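Local coordinates for protein metallocarboxypeptidase (Trypanosoma cruzi, PDB 3DWC) that is a metallocarboxypeptidase of the M32 family that probably releases C-terminal amino acids with broad specificity, proline excepted, at residues B[173-178]-B[361-366]. Residues are numbered along the deposited sequence; the frame is centred on the assembly and turned at random.
Sequences EIFGNV and HVMLRY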
ATOM      1  N   GLU B 173     -22.974   8.992  35.152  1.00 32.49           N
ATOM      2  CA  GLU B 173     -24.120   9.924  35.028  1.00 32.44           C
ATOM      3  C   GLU B 173     -24.761   9.873  33.647  1.00 31.62           C
ATOM      4  O   GLU B 173     -25.976   9.955  33.518  1.00 31.47           O
ATOM      5  CB  GLU B 173     -23.696  11.353  35.294  1.00 32.25           C
ATOM      6  CG  GLU B 173     -23.314  11.674  36.754  1.00 34.61           C
ATOM      7  CD  GLU B 173     -22.501  12.971  36.872  1.00 35.32           C
ATOM      8  OE1 GLU B 173     -22.290  13.637  35.824  1.00 38.99           O
ATOM      9  OE2 GLU B 173     -22.047  13.311  37.994  1.00 40.65           O
ATOM     10  N   ILE B 174     -23.942   9.770  32.611  1.00 30.72           N
ATOM     11  CA  ILE B 174     -24.451   9.720  31.231  1.00 30.51           C
ATOM     12  C   ILE B 174     -25.247   8.430  31.004  1.00 29.72           C
ATOM     13  O   ILE B 174     -26.360   8.487  30.500  1.00 30.31           O
ATOM     14  CB  ILE B 174     -23.340   9.899  30.184  1.00 29.71           C
ATOM     15  CG1 ILE B 174     -22.812  11.344  30.215  1.00 30.77           C
ATOM     16  CG2 ILE B 174     -23.836   9.531  28.777  1.00 29.18           C
ATOM     17  CD1 ILE B 174     -21.513  11.524  29.417  1.00 30.66           C
ATOM     18  N   PHE B 175     -24.701   7.289  31.400  1.00 29.96           N
ATOM     19  CA  PHE B 175     -25.362   6.013  31.169  1.00 30.13           C
ATOM     20  C   PHE B 175     -26.539   5.761  32.102  1.00 30.73           C
ATOM     21  O   PHE B 175     -27.517   5.143  31.716  1.00 31.75           O
ATOM     22  CB  PHE B 175     -24.352   4.876  31.188  1.00 30.72           C
ATOM     23  CG  PHE B 175     -23.574   4.736  29.894  1.00 29.84           C
ATOM     24  CD1 PHE B 175     -24.207   4.326  28.738  1.00 31.45           C
ATOM     25  CD2 PHE B 175     -22.230   5.076  29.828  1.00 30.16           C
ATOM     26  CE1 PHE B 175     -23.488   4.249  27.509  1.00 32.37           C
ATOM     27  CE2 PHE B 175     -21.508   4.977  28.641  1.00 31.45           C
ATOM     28  CZ  PHE B 175     -22.135   4.546  27.482  1.00 31.70           C
ATOM     29  N   GLY B 176     -26.454   6.242  33.329  1.00 30.60           N
ATOM     30  CA  GLY B 176     -27.612   6.276  34.236  1.00 29.80           C
ATOM     31  C   GLY B 176     -28.746   7.107  33.680  1.00 29.88           C
ATOM     32  O   GLY B 176     -29.924   6.746  33.845  1.00 27.72           O
ATOM     33  N   ASN B 177     -28.399   8.226  33.027  1.00 29.91           N
ATOM     34  CA  ASN B 177     -29.405   9.050  32.344  1.00 29.72           C
ATOM     35  C   ASN B 177     -30.079   8.214  31.257  1.00 29.33           C
ATOM     36  O   ASN B 177     -31.280   8.006  31.289  1.00 28.84           O
ATOM     37  CB  ASN B 177     -28.806  10.306  31.754  1.00 30.35           C
ATOM     38  CG  ASN B 177     -29.859  11.225  31.161  1.00 31.78           C
ATOM     39  OD1 ASN B 177     -30.454  10.942  30.125  1.00 36.62           O
ATOM     40  ND2 ASN B 177     -30.087  12.345  31.820  1.00 34.45           N
ATOM     41  N   VAL B 178     -29.299   7.655  30.350  1.00 29.19           N
ATOM     42  CA  VAL B 178     -29.870   6.721  29.343  1.00 28.80           C
ATOM     43  C   VAL B 178     -30.734   5.588  29.951  1.00 28.51           C
ATOM     44  O   VAL B 178     -31.818   5.297  29.453  1.00 28.14           O
ATOM     45  CB  VAL B 178     -28.752   6.134  28.396  1.00 28.71           C
ATOM     46  CG1 VAL B 178     -29.314   5.074  27.379  1.00 27.52           C
ATOM     47  CG2 VAL B 178     -28.023   7.249  27.664  1.00 26.24           C
ATOM     48  N   HIS B 361     -27.205  -1.966  23.729  1.00 29.81           N
ATOM     49  CA  HIS B 361     -26.088  -2.912  23.628  1.00 30.25           C
ATOM     50  C   HIS B 361     -24.809  -2.297  24.207  1.00 30.75           C
ATOM     51  O   HIS B 361     -24.050  -2.950  24.896  1.00 31.45           O
ATOM     52  CB  HIS B 361     -25.839  -3.323  22.157  1.00 30.92           C
ATOM     53  CG  HIS B 361     -26.937  -4.167  21.541  1.00 30.57           C
ATOM     54  ND1 HIS B 361     -26.902  -5.551  21.516  1.00 30.99           N
ATOM     55  CD2 HIS B 361     -28.081  -3.816  20.902  1.00 29.83           C
ATOM     56  CE1 HIS B 361     -27.987  -6.009  20.918  1.00 31.00           C
ATOM     57  NE2 HIS B 361     -28.708  -4.975  20.515  1.00 30.56           N
ATOM     58  N   VAL B 362     -24.590  -1.009  23.951  1.00 31.24           N
ATOM     59  CA  VAL B 362     -23.415  -0.300  24.433  1.00 30.27           C
ATOM     60  C   VAL B 362     -23.515  -0.124  25.935  1.00 30.69           C
ATOM     61  O   VAL B 362     -22.554  -0.394  26.657  1.00 30.33           O
ATOM     62  CB  VAL B 362     -23.267   1.078  23.702  1.00 30.13           C
ATOM     63  CG1 VAL B 362     -22.186   1.956  24.342  1.00 27.97           C
ATOM     64  CG2 VAL B 362     -22.999   0.845  22.191  1.00 27.75           C
ATOM     65  N   MET B 363     -24.665   0.357  26.406  1.00 30.40           N
ATOM     66  CA  MET B 363     -24.855   0.564  27.830  1.00 31.68           C
ATOM     67  C   MET B 363     -24.536  -0.698  28.630  1.00 32.35           C
ATOM     68  O   MET B 363     -23.823  -0.678  29.619  1.00 33.03           O
ATOM     69  CB  MET B 363     -26.294   0.925  28.146  1.00 31.10           C
ATOM     70  CG  MET B 363     -26.523   1.100  29.612  1.00 30.03           C
ATOM     71  SD  MET B 363     -27.957   2.118  29.935  1.00 31.74           S
ATOM     72  CE  MET B 363     -29.291   1.033  29.476  1.00 30.63           C
ATOM     73  N   LEU B 364     -25.099  -1.797  28.208  1.00 33.59           N
ATOM     74  CA  LEU B 364     -24.808  -3.064  28.879  1.00 34.49           C
ATOM     75  C   LEU B 364     -23.331  -3.485  28.881  1.00 35.00           C
ATOM     76  O   LEU B 364     -22.879  -4.150  29.824  1.00 35.68           O
ATOM     77  CB  LEU B 364     -25.704  -4.161  28.337  1.00 34.39           C
ATOM     78  CG  LEU B 364     -25.339  -5.235  27.337  1.00 35.86           C
ATOM     79  CD1 LEU B 364     -24.277  -6.234  27.796  1.00 34.58           C
ATOM     80  CD2 LEU B 364     -26.647  -5.924  27.091  1.00 35.03           C
ATOM     81  N   ARG B 365     -22.580  -3.128  27.847  1.00 35.63           N
ATOM     82  CA  ARG B 365     -21.166  -3.464  27.846  1.00 35.87           C
ATOM     83  C   ARG B 365     -20.434  -2.538  28.787  1.00 36.25           C
ATOM     84  O   ARG B 365     -19.516  -2.966  29.479  1.00 36.67           O
ATOM     85  CB  ARG B 365     -20.580  -3.429  26.463  1.00 36.29           C
ATOM     86  CG  ARG B 365     -21.145  -4.481  25.545  1.00 35.16           C
ATOM     87  CD  ARG B 365     -20.919  -4.115  24.070  1.00 36.89           C
ATOM     88  NE  ARG B 365     -21.134  -5.255  23.166  1.00 37.44           N
ATOM     89  CZ  ARG B 365     -22.329  -5.806  22.971  1.00 36.29           C
ATOM     90  NH1 ARG B 365     -22.470  -6.840  22.166  1.00 38.28           N
ATOM     91  NH2 ARG B 365     -23.383  -5.342  23.611  1.00 33.97           N
ATOM     92  N   TYR B 366     -20.853  -1.277  28.844  1.00 36.60           N
ATOM     93  CA  TYR B 366     -20.253  -0.333  29.774  1.00 36.58           C
ATOM     94  C   TYR B 366     -20.330  -0.916  31.226  1.00 36.97           C
ATOM     95  O   TYR B 366     -19.315  -1.063  31.927  1.00 36.27           O
ATOM     96  CB  TYR B 366     -20.914   1.059  29.644  1.00 37.01           C
ATOM     97  CG  TYR B 366     -20.552   1.956  30.788  1.00 37.07           C
ATOM     98  CD1 TYR B 366     -21.490   2.337  31.720  1.00 39.72           C
ATOM     99  CD2 TYR B 366     -19.225   2.362  30.982  1.00 38.33           C
ATOM    100  CE1 TYR B 366     -21.136   3.156  32.805  1.00 38.95           C
ATOM    101  CE2 TYR B 366     -18.872   3.171  32.037  1.00 38.24           C
ATOM    102  CZ  TYR B 366     -19.827   3.554  32.943  1.00 37.95           C
ATOM    103  OH  TYR B 366     -19.448   4.321  33.986  1.00 38.22           O
TER
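The rings of F175 and Y366 lie on each other in an offset stack, centroids 4.6 Å apart and planes tilted by 21°. The slide between them puts F175 CD2 over the rim of the tyrosine face, 3.4 Å from Y366 CD1. On the phenylalanine, the face toward Y366 also takes that residue's CB, a CH-pi contact 4.2 Å from the ring centroid and nearly along the normal. Y366 reaches this position with CG anti to its backbone N (chi1 167°), whereas F175 keeps CG beside its own N and sends the ring across to the other helix. V362 CG1 comes up obliquely to the tip of that ring, 4.1 Å from F175 CZ.

These residues join helix 168-196 to helix 358-374 inside the largely helical M32 carboxypeptidase fold. The short segments run closer to antiparallel than parallel, at 133°, their axes coming no closer than 10.7 Å, so large side chains bridge them. The V362 side chain is about 11 Å from the bound cobalt, so the contact lies away from the metal site itself, and S424 and M428 of helix 421-441 pack against V362 and V178.

M363 runs alongside F175, pointing the other way, with its CB 4.0 Å from F175 CD1. Extended through CG and bent only at its last torsion, it brings SD to 3.5 Å from the backbone O of F175 and also against V178 CG1.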